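PDB 1IV3: 2-C-methyl-D-erythritol 2,4-cyclodiphosphate synthase from Thermus thermophilus, which catalyses the conversion of 4-diphosphocytidyl-2-C-methyl-D-erythritol 2-phosphate to 2-C-methyl-D-erythritol 2,4-cyclodiphosphate with release of CMP, a step of non-mevalonate isoprenoid synthesis. Local coordinates for residues R16-C21 and L98-P103. The protein carries 3 engineered substitutions. Sequence-based numbering, arbitrary orientation.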
ATOM      1  N   ARG A  16      18.078 -18.588  -9.318  1.00 22.32           N
ATOM      2  CA  ARG A  16      18.244 -18.459  -7.871  1.00 18.74           C
ATOM      3  C   ARG A  16      17.026 -19.050  -7.170  1.00 18.29           C
ATOM      4  O   ARG A  16      15.918 -18.982  -7.721  1.00 17.51           O
ATOM      5  CB  ARG A  16      18.392 -16.987  -7.509  1.00 17.54           C
ATOM      6  CG  ARG A  16      19.732 -16.346  -7.813  1.00 33.96           C
ATOM      7  CD  ARG A  16      19.758 -14.906  -7.305  1.00 50.70           C
ATOM      8  NE  ARG A  16      20.656 -14.091  -8.125  1.00 70.70           N
ATOM      9  CZ  ARG A  16      21.977 -14.211  -8.056  1.00 79.91           C
ATOM     10  NH1 ARG A  16      22.495 -15.098  -7.213  1.00 68.98           N
ATOM     11  NH2 ARG A  16      22.762 -13.457  -8.814  1.00 91.77           N
ATOM     12  N   PRO A  17      17.154 -19.611  -5.985  1.00 16.95           N
ATOM     13  CA  PRO A  17      15.976 -20.145  -5.276  1.00 15.49           C
ATOM     14  C   PRO A  17      15.007 -19.031  -4.904  1.00 15.46           C
ATOM     15  O   PRO A  17      15.365 -17.905  -4.576  1.00 17.10           O
ATOM     16  CB  PRO A  17      16.573 -20.776  -4.007  1.00 15.29           C
ATOM     17  CG  PRO A  17      17.832 -19.983  -3.808  1.00 20.37           C
ATOM     18  CD  PRO A  17      18.392 -19.794  -5.194  1.00 22.22           C
ATOM     19  N   LEU A  18      13.719 -19.360  -4.954  1.00 13.01           N
ATOM     20  CA  LEU A  18      12.705 -18.381  -4.582  1.00 14.03           C
ATOM     21  C   LEU A  18      12.107 -18.744  -3.227  1.00 12.85           C
ATOM     22  O   LEU A  18      11.596 -19.858  -3.076  1.00 17.53           O
ATOM     23  CB  LEU A  18      11.584 -18.323  -5.627  1.00  9.85           C
ATOM     24  CG  LEU A  18      10.427 -17.402  -5.238  1.00 13.43           C
ATOM     25  CD1 LEU A  18      10.877 -15.955  -5.155  1.00 11.42           C
ATOM     26  CD2 LEU A  18       9.273 -17.545  -6.225  1.00 17.15           C
ATOM     27  N   TYR A  19      12.180 -17.828  -2.273  1.00 11.65           N
ATOM     28  CA  TYR A  19      11.576 -18.039  -0.968  1.00 12.65           C
ATOM     29  C   TYR A  19      10.435 -17.064  -0.732  1.00 14.89           C
ATOM     30  O   TYR A  19      10.634 -15.857  -0.939  1.00 13.95           O
ATOM     31  CB  TYR A  19      12.612 -17.826   0.156  1.00 15.24           C
ATOM     32  CG  TYR A  19      13.679 -18.893   0.059  1.00 13.04           C
ATOM     33  CD1 TYR A  19      13.344 -20.153   0.547  1.00 19.02           C
ATOM     34  CD2 TYR A  19      14.926 -18.648  -0.481  1.00 16.26           C
ATOM     35  CE1 TYR A  19      14.268 -21.176   0.492  1.00 21.38           C
ATOM     36  CE2 TYR A  19      15.873 -19.679  -0.545  1.00 17.87           C
ATOM     37  CZ  TYR A  19      15.509 -20.923  -0.054  1.00 24.13           C
ATOM     38  OH  TYR A  19      16.398 -21.979  -0.083  1.00 36.84           O
ATOM     39  N   LEU A  20       9.281 -17.572  -0.288  1.00 13.29           N
ATOM     40  CA  LEU A  20       8.148 -16.673  -0.036  1.00 12.08           C
ATOM     41  C   LEU A  20       7.349 -17.223   1.133  1.00 10.69           C
ATOM     42  O   LEU A  20       7.053 -18.418   1.182  1.00 11.62           O
ATOM     43  CB  LEU A  20       7.244 -16.477  -1.252  1.00 13.24           C
ATOM     44  CG  LEU A  20       7.774 -15.542  -2.342  1.00 16.05           C
ATOM     45  CD1 LEU A  20       6.931 -15.634  -3.612  1.00 14.16           C
ATOM     46  CD2 LEU A  20       7.827 -14.093  -1.884  1.00 18.77           C
ATOM     47  N   CYS A  21       7.047 -16.336   2.076  1.00 10.37           N
ATOM     48  CA  CYS A  21       6.276 -16.778   3.228  1.00  9.22           C
ATOM     49  C   CYS A  21       6.962 -17.887   4.013  1.00 10.79           C
ATOM     50  O   CYS A  21       6.296 -18.662   4.700  1.00 13.68           O
ATOM     51  CB  CYS A  21       4.891 -17.285   2.780  1.00  7.62           C
ATOM     52  SG  CYS A  21       3.858 -15.979   2.056  1.00 12.52           S
ATOM     53  N   LEU A  98       1.282 -10.140  -2.664  1.00 10.57           N
ATOM     54  CA  LEU A  98       2.505 -10.476  -3.358  1.00 14.13           C
ATOM     55  C   LEU A  98       2.306 -10.273  -4.864  1.00 16.90           C
ATOM     56  O   LEU A  98       1.328 -10.787  -5.411  1.00 12.02           O
ATOM     57  CB  LEU A  98       2.912 -11.916  -3.121  1.00 12.23           C
ATOM     58  CG  LEU A  98       2.948 -12.327  -1.656  1.00 14.94           C
ATOM     59  CD1 LEU A  98       3.533 -13.738  -1.560  1.00 17.35           C
ATOM     60  CD2 LEU A  98       3.746 -11.341  -0.820  1.00 17.25           C
ATOM     61  N   THR A  99       3.262  -9.543  -5.435  1.00 10.39           N
ATOM     62  CA  THR A  99       3.209  -9.224  -6.856  1.00 12.87           C
ATOM     63  C   THR A  99       4.463  -9.715  -7.551  1.00 16.06           C
ATOM     64  O   THR A  99       5.586  -9.389  -7.150  1.00 14.73           O
ATOM     65  CB  THR A  99       3.066  -7.702  -7.054  1.00 12.52           C
ATOM     66  OG1 THR A  99       1.895  -7.242  -6.365  1.00 13.41           O
ATOM     67  CG2 THR A  99       2.888  -7.373  -8.518  1.00 11.93           C
ATOM     68  N   LEU A 100       4.275 -10.521  -8.582  1.00 15.03           N
ATOM     69  CA  LEU A 100       5.385 -11.007  -9.410  1.00 17.67           C
ATOM     70  C   LEU A 100       4.812 -11.657 -10.668  1.00 19.43           C
ATOM     71  O   LEU A 100       3.706 -12.213 -10.638  1.00 13.17           O
ATOM     72  CB  LEU A 100       6.283 -11.965  -8.637  1.00 19.89           C
ATOM     73  CG  LEU A 100       5.798 -13.392  -8.382  1.00 14.41           C
ATOM     74  CD1 LEU A 100       6.841 -14.203  -7.612  1.00 20.41           C
ATOM     75  CD2 LEU A 100       4.485 -13.400  -7.628  1.00 18.32           C
ATOM     76  N   ASP A 101       5.540 -11.555 -11.777  1.00 17.91           N
ATOM     77  CA  ASP A 101       4.996 -12.057 -13.043  1.00 19.08           C
ATOM     78  C   ASP A 101       5.174 -13.558 -13.183  1.00 20.01           C
ATOM     79  O   ASP A 101       4.404 -14.207 -13.899  1.00 22.98           O
ATOM     80  CB  ASP A 101       5.635 -11.287 -14.212  1.00 22.27           C
ATOM     81  CG  ASP A 101       5.269  -9.817 -14.167  1.00 21.64           C
ATOM     82  OD1 ASP A 101       4.789  -9.319 -13.127  1.00 25.98           O
ATOM     83  OD2 ASP A 101       5.430  -9.117 -15.193  1.00 45.74           O
ATOM     84  N   ARG A 102       6.153 -14.153 -12.512  1.00 17.43           N
ATOM     85  CA  ARG A 102       6.314 -15.608 -12.526  1.00 13.98           C
ATOM     86  C   ARG A 102       7.117 -15.979 -11.289  1.00 16.02           C
ATOM     87  O   ARG A 102       7.866 -15.080 -10.865  1.00 19.92           O
ATOM     88  CB  ARG A 102       7.008 -16.061 -13.803  1.00 19.63           C
ATOM     89  CG  ARG A 102       8.214 -15.217 -14.154  1.00 28.88           C
ATOM     90  CD  ARG A 102       8.936 -15.670 -15.423  1.00 30.66           C
ATOM     91  NE  ARG A 102      10.253 -15.028 -15.471  1.00 37.07           N
ATOM     92  CZ  ARG A 102      11.365 -15.544 -15.964  1.00 42.34           C
ATOM     93  NH1 ARG A 102      11.358 -16.765 -16.484  1.00 33.15           N
ATOM     94  NH2 ARG A 102      12.492 -14.837 -15.939  1.00 43.28           N
ATOM     95  N   PRO A 103       6.979 -17.165 -10.731  1.00 18.68           N
ATOM     96  CA  PRO A 103       6.082 -18.235 -11.157  1.00 20.53           C
ATOM     97  C   PRO A 103       4.659 -18.008 -10.653  1.00 24.74           C
ATOM     98  O   PRO A 103       4.436 -17.129  -9.818  1.00 26.67           O
ATOM     99  CB  PRO A 103       6.648 -19.470 -10.442  1.00 26.38           C
ATOM    100  CG  PRO A 103       7.147 -18.901  -9.151  1.00 24.68           C
ATOM    101  CD  PRO A 103       7.731 -17.566  -9.508  1.00 24.48           C
TER
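Leu18 and Pro103 meet tip to tip, and theirs is the closest approach between 16-21 and 98-103: CD2 of Leu18 lies 3.6 Å from CD of Pro103 and 3.9 Å from its CG. With its CG anti to the backbone N (chi1 175°), Leu18 extends this methyl toward the CD and CG carbons of the pyrrolidine ring; the peptide bond between Arg102 and Pro103 is cis. The remaining apolar contacts are looser. CD1 of Leu100 is approached by both leucines of strand 18-20, at 4.2 Å from CD1 of Leu20 and 4.4 Å from CD2 of Leu18. Leu98 is shared in the same way, its CD1 standing 4.3 Å from SG of Cys21 and 4.3 Å from CD2 of Leu20.

No hydrogen bond joins the two segments; several of their polar groups bond to other parts of the chain. Cys21 binds Asp38 through its backbone N and Ser115 through its O, Leu98 and Leu100 pair by backbone with strand 127-132, and Arg102 forms a salt bridge with Glu14.

Leu20 and Leu98 also pack on strand 141-150, and Cys21 on helix 109-120. The contact thus lays the two-stranded antiparallel unit 18-20/23-25 against the end of strand 91-99 in the main mixed sheet. Leu100 to Pro103 belong to a substrate-binding segment of this IspF-family synthase, so the leucine-rich packing probably backs one wall of the 4-CDP-2-C-methyl-D-erythritol 2-phosphate site.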